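Local coordinates for protein alanine glyoxylate transaminase (Thermococcus litoralis, PDB 2ZC0) that probably transfers the amino group of alanine to glyoxylate, with pyridoxal 5'-phosphate as its cofactor, at residues Val337-Pro342 and Ile378-Ser383; Ile126-Ser131 and Val149-Asp154; Lys90-Glu95 and Ile227-Ala232. One frame throughout, in Å; residues are numbered along the deposited sequence.

Contact 1: residues Val337-Pro342 and Ile378-Ser383; sequences VMFFLP and IRLNFS
Strands 337-340 and 378-381 run antiparallel, at 142°, as a two-stranded ladder in the small domain of this fold type I aminotransferase; the hydrogen-bonded pairs Val337-Leu380 and Phe339-Ile378 flank the non-hydrogen-bonded pair Met338-Arg379. All four backbone N-H groups approach nearly along the C=O axis of their acceptor, and the shortest of these bonds joins Val337 N to Leu380 O at 2.6 Å. Val337, Phe339, Ile378 and Leu380 share one face. There Leu380, its CG anti to the carbonyl carbon (chi1 -54°), sets CD1 3.8 Å from Phe339 CB, while the Phe339 ring leads away to Tyr401 and to Leu319 of helix 295-322. Val337 crosses Phe382 at about a right angle and puts CG2 3.7 Å from ring atom CE1. On the other face the Met338 chain, bent at chi2 and chi3, carries SD to within 3.5 Å of Ile378 O. Arg379 extends away from that sulfur, and its guanidinium is held by Ala40 O and by OD1 of Asn186, a residue of the PMP pocket. Beyond the ladder Leu341 and Ile378 cross obliquely; Ile378 CD1 meets both methyls of Leu341, and its 3.5 Å approach to Leu341 CD1 is unusually tight.

Contact 2: residues Ile126-Ser131 and Val149-Asp154; sequences ITENPS and VPVDND
Val151 has CG1 anti to its own carbonyl carbon (chi1 -47°), which directs that methyl at the stem of Glu128, whose CG is likewise anti to its carbonyl carbon (chi1 -76°). The two side chains cross at about a right angle, and Val151 CG1 lies 3.5 Å from Glu128 CB and slightly farther from CG. A bend at chi2 then takes the buried Glu128 carboxylate away, to Thr180 OG1 and Gln185 NE2. Val149, with CG2 beside its backbone N, packs that methyl 3.6 Å from Ile126 CG1. Glu128 and Val149 form a parallel bridge. Its two hydrogen bonds, Val149 N to Thr127 O and Asn129 N to Val149 O, are both 2.8 Å but bent to 127°, hence weak; Val149 O also takes a CA-H contact from Glu128 CA. Past the bridge Asn129 is fixed through its amide by Thr370 N and Asp371 OD2, and a cis peptide leads into Pro130. The pair closes the beta-alpha-beta unit of strand 124-129, helix 133-140 and strand 145-152, in which strand 124-129 is flanked on its other side by strand 175-180, while Leu161 of helix 158-170 touches Ile126 and Leu160 touches Val149 and Pro150.

Contact 3: residues Lys90-Glu95 and Ile227-Ala232; sequences KYDHLE and IVPLKA
Pro229 presses CG and CD against the oxygen-rich surface of Asp92, where helix 78-91 of the fold type I aminotransferase gives way to a loop that packs on the connection between strands 210-214 and 239-244. Pro229 CD lies 3.3 Å from Asp92 O, and Pro229 CG lies 3.4 Å from Asp92 OD2, so the ring carbons meet both the backbone carbonyl and the carboxylate. Beside this pair Val228 CG1 sits over one face of the His93 imidazole, a CH-pi contact 4.0 Å from the ring centroid and 22° off the normal. The methyl is displaced toward the rim and comes closest to CG of His93. Farther along, Leu94, with CG anti to the backbone N (chi1 -160°), lays CD1 3.6 Å from Lys231 CG and also touches Ala232. The two segments thus meet by packing alone, without hydrogen bonds between them. After the helix His93 takes up the left-handed helical conformation (phi 49°), and a backbone hydrogen bond ties Leu94 back to Leu88; this turn probably helps present the row of groups to the second segment. Outside the first shell, Asn218 ND2 binds Asp92 OD2, and the Glu213 carboxylate accepts the backbone N-H groups of Leu230 and Lys231. Lys231 NZ is in turn anchored by Val239 O and by salt bridges to Asp234 and Glu261, so its butyl stem is held alongside Leu94. An alanine in place of Asp92 would remove the carboxylate, and would probably lose the tie to Asn218 and loosen the seating of Pro229 CG. Within the second segment Ala232 N donates to Pro229 O as the 3-10 turn begins, which probably helps to hold Ala232 CB where it lies, 3.2 Å from His93 O.

In the fold
Contacts 2 and 3 belong to the large domain and contact 1 to the small one, yet contacts 1 and 2 come within about 4 Å at their nearest atoms, their centres about 16 Å apart. The loop preceding 378-383 joins them: Phe368 makes a backbone hydrogen bond with Ser131 and touches the Arg379 side chain. Each has a side chain near the cofactor site, that of Arg379 lying about 6 Å and that of Glu128 about 8 Å from a bound PMP. The Thr127 side chain is also about 8 Å from a bound zinc ion. Contact 3 is more remote: the Asp92 side chain is about 13 Å from a PMP, and the centre of contact 3 is about 28 Å from that of contact 1; in sequence, its two segments bracket contact 2.

Contact 1: residues Val337-Pro342 and Ile378-Ser383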
ATOM      1  N   VAL A 337       3.601 -11.701 -35.405  1.00 40.57           N
ATOM      2  CA  VAL A 337       3.345 -10.793 -36.507  1.00 39.41           C
ATOM      3  C   VAL A 337       2.039 -10.134 -36.103  1.00 40.10           C
ATOM      4  O   VAL A 337       1.102 -10.821 -35.699  1.00 38.68           O
ATOM      5  CB  VAL A 337       3.127 -11.539 -37.848  1.00 39.94           C
ATOM      6  CG1 VAL A 337       2.621 -10.559 -38.919  1.00 37.32           C
ATOM      7  CG2 VAL A 337       4.430 -12.191 -38.300  1.00 39.49           C
ATOM      8  N   MET A 338       1.979  -8.810 -36.155  1.00 40.59           N
ATOM      9  CA  MET A 338       0.738  -8.136 -35.814  1.00 42.96           C
ATOM     10  C   MET A 338       0.028  -7.799 -37.108  1.00 44.96           C
ATOM     11  O   MET A 338       0.539  -7.040 -37.935  1.00 45.80           O
ATOM     12  CB  MET A 338       0.971  -6.841 -35.033  1.00 41.71           C
ATOM     13  CG  MET A 338      -0.326  -6.216 -34.520  1.00 40.37           C
ATOM     14  SD  MET A 338      -1.041  -7.162 -33.102  1.00 38.79           S
ATOM     15  CE  MET A 338      -0.540  -6.127 -31.761  1.00 36.91           C
ATOM     16  N   PHE A 339      -1.149  -8.387 -37.267  1.00 46.98           N
ATOM     17  CA  PHE A 339      -2.005  -8.188 -38.427  1.00 46.83           C
ATOM     18  C   PHE A 339      -3.054  -7.153 -38.048  1.00 47.17           C
ATOM     19  O   PHE A 339      -3.533  -7.130 -36.915  1.00 47.33           O
ATOM     20  CB  PHE A 339      -2.704  -9.499 -38.778  1.00 47.83           C
ATOM     21  CG  PHE A 339      -3.612  -9.403 -39.968  1.00 48.25           C
ATOM     22  CD1 PHE A 339      -3.091  -9.451 -41.261  1.00 47.02           C
ATOM     23  CD2 PHE A 339      -4.986  -9.271 -39.801  1.00 47.36           C
ATOM     24  CE1 PHE A 339      -3.926  -9.374 -42.364  1.00 47.60           C
ATOM     25  CE2 PHE A 339      -5.833  -9.190 -40.905  1.00 48.17           C
ATOM     26  CZ  PHE A 339      -5.299  -9.242 -42.189  1.00 46.11           C
ATOM     27  N   PHE A 340      -3.420  -6.302 -38.994  1.00 47.91           N
ATOM     28  CA  PHE A 340      -4.410  -5.275 -38.725  1.00 48.13           C
ATOM     29  C   PHE A 340      -5.626  -5.402 -39.627  1.00 49.85           C
ATOM     30  O   PHE A 340      -5.494  -5.565 -40.842  1.00 49.69           O
ATOM     31  CB  PHE A 340      -3.786  -3.893 -38.909  1.00 45.52           C
ATOM     32  CG  PHE A 340      -2.764  -3.547 -37.867  1.00 43.89           C
ATOM     33  CD1 PHE A 340      -3.140  -2.911 -36.687  1.00 40.31           C
ATOM     34  CD2 PHE A 340      -1.419  -3.856 -38.062  1.00 42.09           C
ATOM     35  CE1 PHE A 340      -2.198  -2.587 -35.723  1.00 38.31           C
ATOM     36  CE2 PHE A 340      -0.468  -3.534 -37.097  1.00 39.10           C
ATOM     37  CZ  PHE A 340      -0.860  -2.899 -35.928  1.00 36.95           C
ATOM     38  N   LEU A 341      -6.804  -5.352 -39.016  1.00 50.12           N
ATOM     39  CA  LEU A 341      -8.062  -5.402 -39.744  1.00 51.01           C
ATOM     40  C   LEU A 341      -8.282  -3.951 -40.162  1.00 53.22           C
ATOM     41  O   LEU A 341      -7.494  -3.077 -39.791  1.00 52.15           O
ATOM     42  CB  LEU A 341      -9.193  -5.856 -38.810  1.00 49.95           C
ATOM     43  CG  LEU A 341      -9.554  -7.343 -38.700  1.00 49.80           C
ATOM     44  CD1 LEU A 341      -8.319  -8.217 -38.702  1.00 51.42           C
ATOM     45  CD2 LEU A 341     -10.364  -7.556 -37.434  1.00 51.76           C
ATOM     46  N   PRO A 342      -9.332  -3.671 -40.952  1.00 54.73           N
ATOM     47  CA  PRO A 342      -9.575  -2.287 -41.364  1.00 56.24           C
ATOM     48  C   PRO A 342      -9.857  -1.450 -40.124  1.00 58.02           C
ATOM     49  O   PRO A 342     -10.385  -1.962 -39.135  1.00 58.47           O
ATOM     50  CB  PRO A 342     -10.796  -2.408 -42.269  1.00 55.99           C
ATOM     51  CG  PRO A 342     -10.605  -3.750 -42.891  1.00 56.15           C
ATOM     52  CD  PRO A 342     -10.214  -4.591 -41.689  1.00 56.30           C
ATOM     53  N   ILE A 378      -4.664  -7.876 -34.360  1.00 41.03           N
ATOM     54  CA  ILE A 378      -4.731  -9.319 -34.182  1.00 41.94           C
ATOM     55  C   ILE A 378      -3.295  -9.828 -34.184  1.00 41.41           C
ATOM     56  O   ILE A 378      -2.557  -9.625 -35.150  1.00 42.66           O
ATOM     57  CB  ILE A 378      -5.518 -10.026 -35.323  1.00 43.03           C
ATOM     58  CG1 ILE A 378      -7.027  -9.994 -35.037  1.00 43.71           C
ATOM     59  CG2 ILE A 378      -5.066 -11.474 -35.451  1.00 41.00           C
ATOM     60  CD1 ILE A 378      -7.688  -8.661 -35.290  1.00 47.14           C
ATOM     61  N   ARG A 379      -2.884 -10.480 -33.104  1.00 40.74           N
ATOM     62  CA  ARG A 379      -1.526 -10.993 -33.050  1.00 39.70           C
ATOM     63  C   ARG A 379      -1.473 -12.401 -33.621  1.00 40.01           C
ATOM     64  O   ARG A 379      -2.324 -13.246 -33.318  1.00 41.20           O
ATOM     65  CB  ARG A 379      -1.022 -10.990 -31.615  1.00 40.04           C
ATOM     66  CG  ARG A 379       0.475 -11.125 -31.486  1.00 41.32           C
ATOM     67  CD  ARG A 379       0.826 -11.396 -30.044  1.00 35.25           C
ATOM     68  NE  ARG A 379       0.493 -12.774 -29.717  1.00 36.87           N
ATOM     69  CZ  ARG A 379       0.660 -13.327 -28.522  1.00 35.12           C
ATOM     70  NH1 ARG A 379       1.154 -12.612 -27.520  1.00 32.74           N
ATOM     71  NH2 ARG A 379       0.367 -14.609 -28.350  1.00 30.64           N
ATOM     72  N   LEU A 380      -0.472 -12.647 -34.456  1.00 39.08           N
ATOM     73  CA  LEU A 380      -0.297 -13.943 -35.089  1.00 38.52           C
ATOM     74  C   LEU A 380       1.071 -14.494 -34.762  1.00 39.12           C
ATOM     75  O   LEU A 380       2.076 -13.784 -34.852  1.00 41.08           O
ATOM     76  CB  LEU A 380      -0.408 -13.816 -36.613  1.00 39.43           C
ATOM     77  CG  LEU A 380      -1.652 -13.160 -37.207  1.00 39.68           C
ATOM     78  CD1 LEU A 380      -1.513 -13.101 -38.736  1.00 39.28           C
ATOM     79  CD2 LEU A 380      -2.885 -13.970 -36.802  1.00 38.10           C
ATOM     80  N   ASN A 381       1.111 -15.769 -34.409  1.00 37.47           N
ATOM     81  CA  ASN A 381       2.358 -16.423 -34.067  1.00 37.29           C
ATOM     82  C   ASN A 381       2.775 -17.413 -35.153  1.00 36.15           C
ATOM     83  O   ASN A 381       1.927 -18.122 -35.686  1.00 35.26           O
ATOM     84  CB  ASN A 381       2.190 -17.161 -32.739  1.00 35.22           C
ATOM     85  CG  ASN A 381       3.275 -18.157 -32.510  1.00 34.67           C
ATOM     86  OD1 ASN A 381       3.067 -19.369 -32.657  1.00 38.27           O
ATOM     87  ND2 ASN A 381       4.459 -17.665 -32.173  1.00 34.58           N
ATOM     88  N   PHE A 382       4.066 -17.477 -35.480  1.00 35.20           N
ATOM     89  CA  PHE A 382       4.520 -18.421 -36.503  1.00 37.36           C
ATOM     90  C   PHE A 382       5.525 -19.460 -36.002  1.00 39.50           C
ATOM     91  O   PHE A 382       5.943 -20.338 -36.757  1.00 41.08           O
ATOM     92  CB  PHE A 382       5.113 -17.685 -37.724  1.00 34.70           C
ATOM     93  CG  PHE A 382       6.203 -16.712 -37.393  1.00 32.36           C
ATOM     94  CD1 PHE A 382       5.908 -15.379 -37.148  1.00 33.07           C
ATOM     95  CD2 PHE A 382       7.523 -17.123 -37.331  1.00 31.83           C
ATOM     96  CE1 PHE A 382       6.920 -14.461 -36.845  1.00 31.93           C
ATOM     97  CE2 PHE A 382       8.541 -16.224 -37.028  1.00 31.18           C
ATOM     98  CZ  PHE A 382       8.237 -14.885 -36.784  1.00 30.83           C
ATOM     99  N   SER A 383       5.896 -19.383 -34.729  1.00 41.20           N
ATOM    100  CA  SER A 383       6.858 -20.328 -34.179  1.00 42.46           C
ATOM    101  C   SER A 383       6.303 -21.727 -33.922  1.00 43.83           C
ATOM    102  O   SER A 383       6.978 -22.722 -34.213  1.00 44.81           O
ATOM    103  CB  SER A 383       7.483 -19.767 -32.889  1.00 42.66           C
ATOM    104  OG  SER A 383       6.510 -19.489 -31.895  1.00 44.00           O
TER

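Contact 2: residues Ile126-Ser131 and Val149-Asp154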
ATOM      1  N   ILE A 126       6.416   3.547 -17.518  1.00 34.41           N
ATOM      2  CA  ILE A 126       6.187   3.753 -18.936  1.00 34.56           C
ATOM      3  C   ILE A 126       6.611   2.534 -19.738  1.00 34.17           C
ATOM      4  O   ILE A 126       7.610   1.888 -19.434  1.00 34.54           O
ATOM      5  CB  ILE A 126       6.875   5.072 -19.422  1.00 37.83           C
ATOM      6  CG1 ILE A 126       7.150   5.036 -20.924  1.00 36.96           C
ATOM      7  CG2 ILE A 126       8.130   5.322 -18.647  1.00 44.11           C
ATOM      8  CD1 ILE A 126       8.366   4.213 -21.316  1.00 39.46           C
ATOM      9  N   THR A 127       5.816   2.215 -20.754  1.00 32.52           N
ATOM     10  CA  THR A 127       6.055   1.064 -21.614  1.00 31.63           C
ATOM     11  C   THR A 127       5.798   1.464 -23.059  1.00 32.30           C
ATOM     12  O   THR A 127       5.433   2.602 -23.345  1.00 33.88           O
ATOM     13  CB  THR A 127       5.067  -0.064 -21.294  1.00 29.56           C
ATOM     14  OG1 THR A 127       3.748   0.348 -21.679  1.00 24.87           O
ATOM     15  CG2 THR A 127       5.064  -0.366 -19.800  1.00 29.83           C
ATOM     16  N   GLU A 128       5.988   0.524 -23.973  1.00 32.73           N
ATOM     17  CA  GLU A 128       5.703   0.775 -25.384  1.00 31.62           C
ATOM     18  C   GLU A 128       4.185   0.610 -25.500  1.00 33.62           C
ATOM     19  O   GLU A 128       3.546   0.139 -24.553  1.00 30.47           O
ATOM     20  CB  GLU A 128       6.431  -0.261 -26.254  1.00 28.77           C
ATOM     21  CG  GLU A 128       7.928   0.003 -26.392  1.00 27.65           C
ATOM     22  CD  GLU A 128       8.770  -1.252 -26.310  1.00 30.39           C
ATOM     23  OE1 GLU A 128       8.214  -2.342 -26.069  1.00 33.28           O
ATOM     24  OE2 GLU A 128      10.006  -1.151 -26.475  1.00 29.54           O
ATOM     25  N   ASN A 129       3.601   1.039 -26.619  1.00 33.82           N
ATOM     26  CA  ASN A 129       2.159   0.867 -26.844  1.00 34.25           C
ATOM     27  C   ASN A 129       1.980   0.344 -28.263  1.00 36.16           C
ATOM     28  O   ASN A 129       2.247   1.063 -29.233  1.00 37.22           O
ATOM     29  CB  ASN A 129       1.388   2.186 -26.663  1.00 32.97           C
ATOM     30  CG  ASN A 129      -0.138   1.999 -26.774  1.00 33.26           C
ATOM     31  OD1 ASN A 129      -0.659   0.897 -26.558  1.00 33.79           O
ATOM     32  ND2 ASN A 129      -0.853   3.077 -27.089  1.00 30.78           N
ATOM     33  N   PRO A 130       1.549  -0.926 -28.406  1.00 35.84           N
ATOM     34  CA  PRO A 130       1.229  -1.871 -27.327  1.00 34.69           C
ATOM     35  C   PRO A 130       2.482  -2.450 -26.665  1.00 34.90           C
ATOM     36  O   PRO A 130       3.605  -2.072 -27.007  1.00 34.44           O
ATOM     37  CB  PRO A 130       0.454  -2.955 -28.054  1.00 34.75           C
ATOM     38  CG  PRO A 130       1.246  -3.047 -29.345  1.00 35.77           C
ATOM     39  CD  PRO A 130       1.377  -1.576 -29.719  1.00 34.47           C
ATOM     40  N   SER A 131       2.278  -3.370 -25.722  1.00 33.33           N
ATOM     41  CA  SER A 131       3.374  -4.046 -25.018  1.00 31.25           C
ATOM     42  C   SER A 131       2.877  -5.442 -24.621  1.00 32.39           C
ATOM     43  O   SER A 131       1.708  -5.760 -24.812  1.00 32.65           O
ATOM     44  CB  SER A 131       3.798  -3.248 -23.769  1.00 32.57           C
ATOM     45  OG  SER A 131       4.797  -3.932 -23.017  1.00 29.64           O
ATOM     46  N   VAL A 149       3.888   4.416 -24.846  1.00 37.58           N
ATOM     47  CA  VAL A 149       4.520   5.298 -25.831  1.00 35.78           C
ATOM     48  C   VAL A 149       4.448   4.544 -27.169  1.00 38.86           C
ATOM     49  O   VAL A 149       4.949   3.432 -27.282  1.00 38.03           O
ATOM     50  CB  VAL A 149       6.016   5.556 -25.510  1.00 36.77           C
ATOM     51  CG1 VAL A 149       6.660   6.382 -26.628  1.00 36.59           C
ATOM     52  CG2 VAL A 149       6.156   6.305 -24.192  1.00 36.62           C
ATOM     53  N   PRO A 150       3.829   5.148 -28.199  1.00 40.66           N
ATOM     54  CA  PRO A 150       3.681   4.544 -29.533  1.00 41.14           C
ATOM     55  C   PRO A 150       4.970   3.994 -30.137  1.00 41.84           C
ATOM     56  O   PRO A 150       6.058   4.497 -29.865  1.00 42.28           O
ATOM     57  CB  PRO A 150       3.133   5.694 -30.376  1.00 42.11           C
ATOM     58  CG  PRO A 150       2.344   6.487 -29.395  1.00 42.66           C
ATOM     59  CD  PRO A 150       3.261   6.508 -28.181  1.00 41.90           C
ATOM     60  N   VAL A 151       4.837   2.966 -30.968  1.00 40.78           N
ATOM     61  CA  VAL A 151       5.986   2.368 -31.638  1.00 42.08           C
ATOM     62  C   VAL A 151       5.721   2.267 -33.148  1.00 43.56           C
ATOM     63  O   VAL A 151       4.576   2.372 -33.585  1.00 42.84           O
ATOM     64  CB  VAL A 151       6.263   0.931 -31.122  1.00 41.34           C
ATOM     65  CG1 VAL A 151       6.237   0.902 -29.595  1.00 43.60           C
ATOM     66  CG2 VAL A 151       5.241  -0.032 -31.690  1.00 38.67           C
ATOM     67  N   ASP A 152       6.784   2.074 -33.933  1.00 45.26           N
ATOM     68  CA  ASP A 152       6.657   1.867 -35.378  1.00 45.35           C
ATOM     69  C   ASP A 152       7.585   0.690 -35.689  1.00 47.26           C
ATOM     70  O   ASP A 152       8.054   0.043 -34.753  1.00 48.51           O
ATOM     71  CB  ASP A 152       7.024   3.125 -36.185  1.00 43.22           C
ATOM     72  CG  ASP A 152       8.406   3.645 -35.883  1.00 40.67           C
ATOM     73  OD1 ASP A 152       9.350   2.846 -35.847  1.00 40.74           O
ATOM     74  OD2 ASP A 152       8.554   4.866 -35.711  1.00 40.19           O
ATOM     75  N   ASN A 153       7.857   0.390 -36.962  1.00 48.96           N
ATOM     76  CA  ASN A 153       8.722  -0.750 -37.288  1.00 49.72           C
ATOM     77  C   ASN A 153      10.146  -0.608 -36.741  1.00 49.73           C
ATOM     78  O   ASN A 153      10.946  -1.549 -36.797  1.00 48.18           O
ATOM     79  CB  ASN A 153       8.727  -1.012 -38.802  1.00 52.02           C
ATOM     80  CG  ASN A 153       7.524  -1.872 -39.258  1.00 57.99           C
ATOM     81  OD1 ASN A 153       7.579  -3.114 -39.252  1.00 59.02           O
ATOM     82  ND2 ASN A 153       6.433  -1.209 -39.636  1.00 59.42           N
ATOM     83  N   ASP A 154      10.449   0.570 -36.202  1.00 49.32           N
ATOM     84  CA  ASP A 154      11.752   0.831 -35.602  1.00 50.90           C
ATOM     85  C   ASP A 154      11.682   0.843 -34.076  1.00 49.83           C
ATOM     86  O   ASP A 154      12.575   1.357 -33.401  1.00 49.52           O
ATOM     87  CB  ASP A 154      12.333   2.154 -36.111  1.00 50.91           C
ATOM     88  CG  ASP A 154      13.094   1.979 -37.393  1.00 54.45           C
ATOM     89  OD1 ASP A 154      13.706   0.898 -37.542  1.00 55.52           O
ATOM     90  OD2 ASP A 154      13.097   2.902 -38.244  1.00 55.37           O
TER

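Contact 3: residues Lys90-Glu95 and Ile227-Ala232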
ATOM      1  N   LYS A  90      29.264 -14.127 -25.378  1.00 55.02           N
ATOM      2  CA  LYS A  90      29.526 -14.613 -26.720  1.00 55.69           C
ATOM      3  C   LYS A  90      28.429 -14.319 -27.730  1.00 56.02           C
ATOM      4  O   LYS A  90      28.683 -13.707 -28.767  1.00 56.62           O
ATOM      5  CB  LYS A  90      29.790 -16.121 -26.689  1.00 56.73           C
ATOM      6  CG  LYS A  90      30.119 -16.702 -28.060  1.00 59.16           C
ATOM      7  CD  LYS A  90      30.496 -18.168 -27.979  1.00 61.56           C
ATOM      8  CE  LYS A  90      30.756 -18.746 -29.361  1.00 61.61           C
ATOM      9  NZ  LYS A  90      31.064 -20.209 -29.290  1.00 62.79           N
ATOM     10  N   TYR A  91      27.207 -14.744 -27.419  1.00 57.05           N
ATOM     11  CA  TYR A  91      26.076 -14.569 -28.325  1.00 56.99           C
ATOM     12  C   TYR A  91      25.150 -13.375 -28.127  1.00 57.15           C
ATOM     13  O   TYR A  91      24.132 -13.288 -28.813  1.00 58.25           O
ATOM     14  CB  TYR A  91      25.221 -15.834 -28.331  1.00 56.66           C
ATOM     15  CG  TYR A  91      25.978 -17.084 -28.691  1.00 58.38           C
ATOM     16  CD1 TYR A  91      26.299 -18.030 -27.718  1.00 59.23           C
ATOM     17  CD2 TYR A  91      26.371 -17.327 -30.006  1.00 58.74           C
ATOM     18  CE1 TYR A  91      26.989 -19.192 -28.046  1.00 61.42           C
ATOM     19  CE2 TYR A  91      27.065 -18.484 -30.348  1.00 59.73           C
ATOM     20  CZ  TYR A  91      27.370 -19.412 -29.364  1.00 61.16           C
ATOM     21  OH  TYR A  91      28.049 -20.563 -29.692  1.00 63.38           O
ATOM     22  N   ASP A  92      25.470 -12.470 -27.205  1.00 57.03           N
ATOM     23  CA  ASP A  92      24.607 -11.303 -26.987  1.00 57.98           C
ATOM     24  C   ASP A  92      25.395 -10.042 -26.603  1.00 59.43           C
ATOM     25  O   ASP A  92      24.825  -9.094 -26.058  1.00 60.24           O
ATOM     26  CB  ASP A  92      23.551 -11.622 -25.908  1.00 57.54           C
ATOM     27  CG  ASP A  92      22.212 -10.900 -26.146  1.00 57.36           C
ATOM     28  OD1 ASP A  92      21.852 -10.660 -27.322  1.00 56.65           O
ATOM     29  OD2 ASP A  92      21.505 -10.593 -25.160  1.00 55.93           O
ATOM     30  N   HIS A  93      26.695 -10.027 -26.903  1.00 58.98           N
ATOM     31  CA  HIS A  93      27.561  -8.883 -26.590  1.00 59.36           C
ATOM     32  C   HIS A  93      27.434  -8.376 -25.161  1.00 57.89           C
ATOM     33  O   HIS A  93      27.550  -7.173 -24.911  1.00 58.02           O
ATOM     34  CB  HIS A  93      27.275  -7.710 -27.531  1.00 62.21           C
ATOM     35  CG  HIS A  93      27.943  -7.824 -28.863  1.00 65.29           C
ATOM     36  ND1 HIS A  93      27.525  -8.710 -29.831  1.00 67.15           N
ATOM     37  CD2 HIS A  93      29.023  -7.187 -29.373  1.00 66.12           C
ATOM     38  CE1 HIS A  93      28.320  -8.615 -30.882  1.00 68.66           C
ATOM     39  NE2 HIS A  93      29.238  -7.699 -30.629  1.00 69.02           N
ATOM     40  N   LEU A  94      27.211  -9.275 -24.215  1.00 55.78           N
ATOM     41  CA  LEU A  94      27.056  -8.828 -22.847  1.00 55.03           C
ATOM     42  C   LEU A  94      28.151  -9.294 -21.901  1.00 55.08           C
ATOM     43  O   LEU A  94      28.330 -10.489 -21.682  1.00 55.84           O
ATOM     44  CB  LEU A  94      25.691  -9.267 -22.331  1.00 53.83           C
ATOM     45  CG  LEU A  94      25.151  -8.507 -21.123  1.00 52.71           C
ATOM     46  CD1 LEU A  94      25.285  -6.998 -21.339  1.00 51.22           C
ATOM     47  CD2 LEU A  94      23.700  -8.905 -20.919  1.00 50.10           C
ATOM     48  N   GLU A  95      28.894  -8.340 -21.352  1.00 54.47           N
ATOM     49  CA  GLU A  95      29.950  -8.662 -20.399  1.00 55.30           C
ATOM     50  C   GLU A  95      29.328  -8.468 -19.014  1.00 52.37           C
ATOM     51  O   GLU A  95      29.210  -7.344 -18.535  1.00 52.37           O
ATOM     52  CB  GLU A  95      31.137  -7.708 -20.579  1.00 59.06           C
ATOM     53  CG  GLU A  95      32.362  -8.038 -19.724  1.00 63.93           C
ATOM     54  CD  GLU A  95      33.122  -9.261 -20.225  1.00 68.00           C
ATOM     55  OE1 GLU A  95      33.468  -9.293 -21.430  1.00 70.00           O
ATOM     56  OE2 GLU A  95      33.380 -10.185 -19.416  1.00 67.69           O
ATOM     57  N   ILE A 227      23.038  -5.927 -33.875  1.00 61.18           N
ATOM     58  CA  ILE A 227      22.324  -5.128 -32.891  1.00 58.36           C
ATOM     59  C   ILE A 227      22.700  -5.642 -31.510  1.00 54.58           C
ATOM     60  O   ILE A 227      22.774  -6.850 -31.280  1.00 52.88           O
ATOM     61  CB  ILE A 227      20.784  -5.220 -33.045  1.00 59.32           C
ATOM     62  CG1 ILE A 227      20.298  -6.612 -32.646  1.00 60.16           C
ATOM     63  CG2 ILE A 227      20.385  -4.889 -34.472  1.00 59.87           C
ATOM     64  CD1 ILE A 227      18.872  -6.644 -32.155  1.00 59.40           C
ATOM     65  N   VAL A 228      22.950  -4.723 -30.592  1.00 51.09           N
ATOM     66  CA  VAL A 228      23.319  -5.126 -29.255  1.00 48.14           C
ATOM     67  C   VAL A 228      22.301  -4.620 -28.243  1.00 46.12           C
ATOM     68  O   VAL A 228      21.636  -3.597 -28.457  1.00 43.82           O
ATOM     69  CB  VAL A 228      24.734  -4.610 -28.880  1.00 46.81           C
ATOM     70  CG1 VAL A 228      25.729  -5.007 -29.961  1.00 46.74           C
ATOM     71  CG2 VAL A 228      24.718  -3.107 -28.699  1.00 45.30           C
ATOM     72  N   PRO A 229      22.145  -5.357 -27.134  1.00 44.99           N
ATOM     73  CA  PRO A 229      21.213  -5.004 -26.061  1.00 42.19           C
ATOM     74  C   PRO A 229      21.580  -3.650 -25.485  1.00 41.08           C
ATOM     75  O   PRO A 229      22.733  -3.224 -25.571  1.00 41.33           O
ATOM     76  CB  PRO A 229      21.430  -6.116 -25.047  1.00 43.47           C
ATOM     77  CG  PRO A 229      21.774  -7.293 -25.904  1.00 44.05           C
ATOM     78  CD  PRO A 229      22.717  -6.701 -26.916  1.00 44.40           C
ATOM     79  N   LEU A 230      20.597  -2.967 -24.909  1.00 40.53           N
ATOM     80  CA  LEU A 230      20.853  -1.675 -24.283  1.00 37.80           C
ATOM     81  C   LEU A 230      21.842  -1.905 -23.141  1.00 38.25           C
ATOM     82  O   LEU A 230      22.675  -1.054 -22.849  1.00 40.48           O
ATOM     83  CB  LEU A 230      19.565  -1.086 -23.725  1.00 34.57           C
ATOM     84  CG  LEU A 230      18.375  -0.872 -24.664  1.00 36.23           C
ATOM     85  CD1 LEU A 230      17.104  -0.685 -23.846  1.00 32.44           C
ATOM     86  CD2 LEU A 230      18.629   0.352 -25.556  1.00 32.27           C
ATOM     87  N   LYS A 231      21.760  -3.065 -22.503  1.00 37.93           N
ATOM     88  CA  LYS A 231      22.653  -3.346 -21.395  1.00 41.49           C
ATOM     89  C   LYS A 231      24.127  -3.332 -21.795  1.00 42.80           C
ATOM     90  O   LYS A 231      24.991  -3.000 -20.977  1.00 42.28           O
ATOM     91  CB  LYS A 231      22.308  -4.690 -20.748  1.00 40.11           C
ATOM     92  CG  LYS A 231      23.057  -4.934 -19.446  1.00 39.12           C
ATOM     93  CD  LYS A 231      22.805  -3.797 -18.479  1.00 36.79           C
ATOM     94  CE  LYS A 231      23.467  -4.022 -17.127  1.00 38.32           C
ATOM     95  NZ  LYS A 231      23.335  -2.782 -16.293  1.00 33.85           N
ATOM     96  N   ALA A 232      24.419  -3.681 -23.047  1.00 43.89           N
ATOM     97  CA  ALA A 232      25.801  -3.700 -23.532  1.00 44.16           C
ATOM     98  C   ALA A 232      26.296  -2.272 -23.742  1.00 44.53           C
ATOM     99  O   ALA A 232      27.493  -2.027 -23.903  1.00 45.70           O
ATOM    100  CB  ALA A 232      25.891  -4.490 -24.832  1.00 45.79           C
TER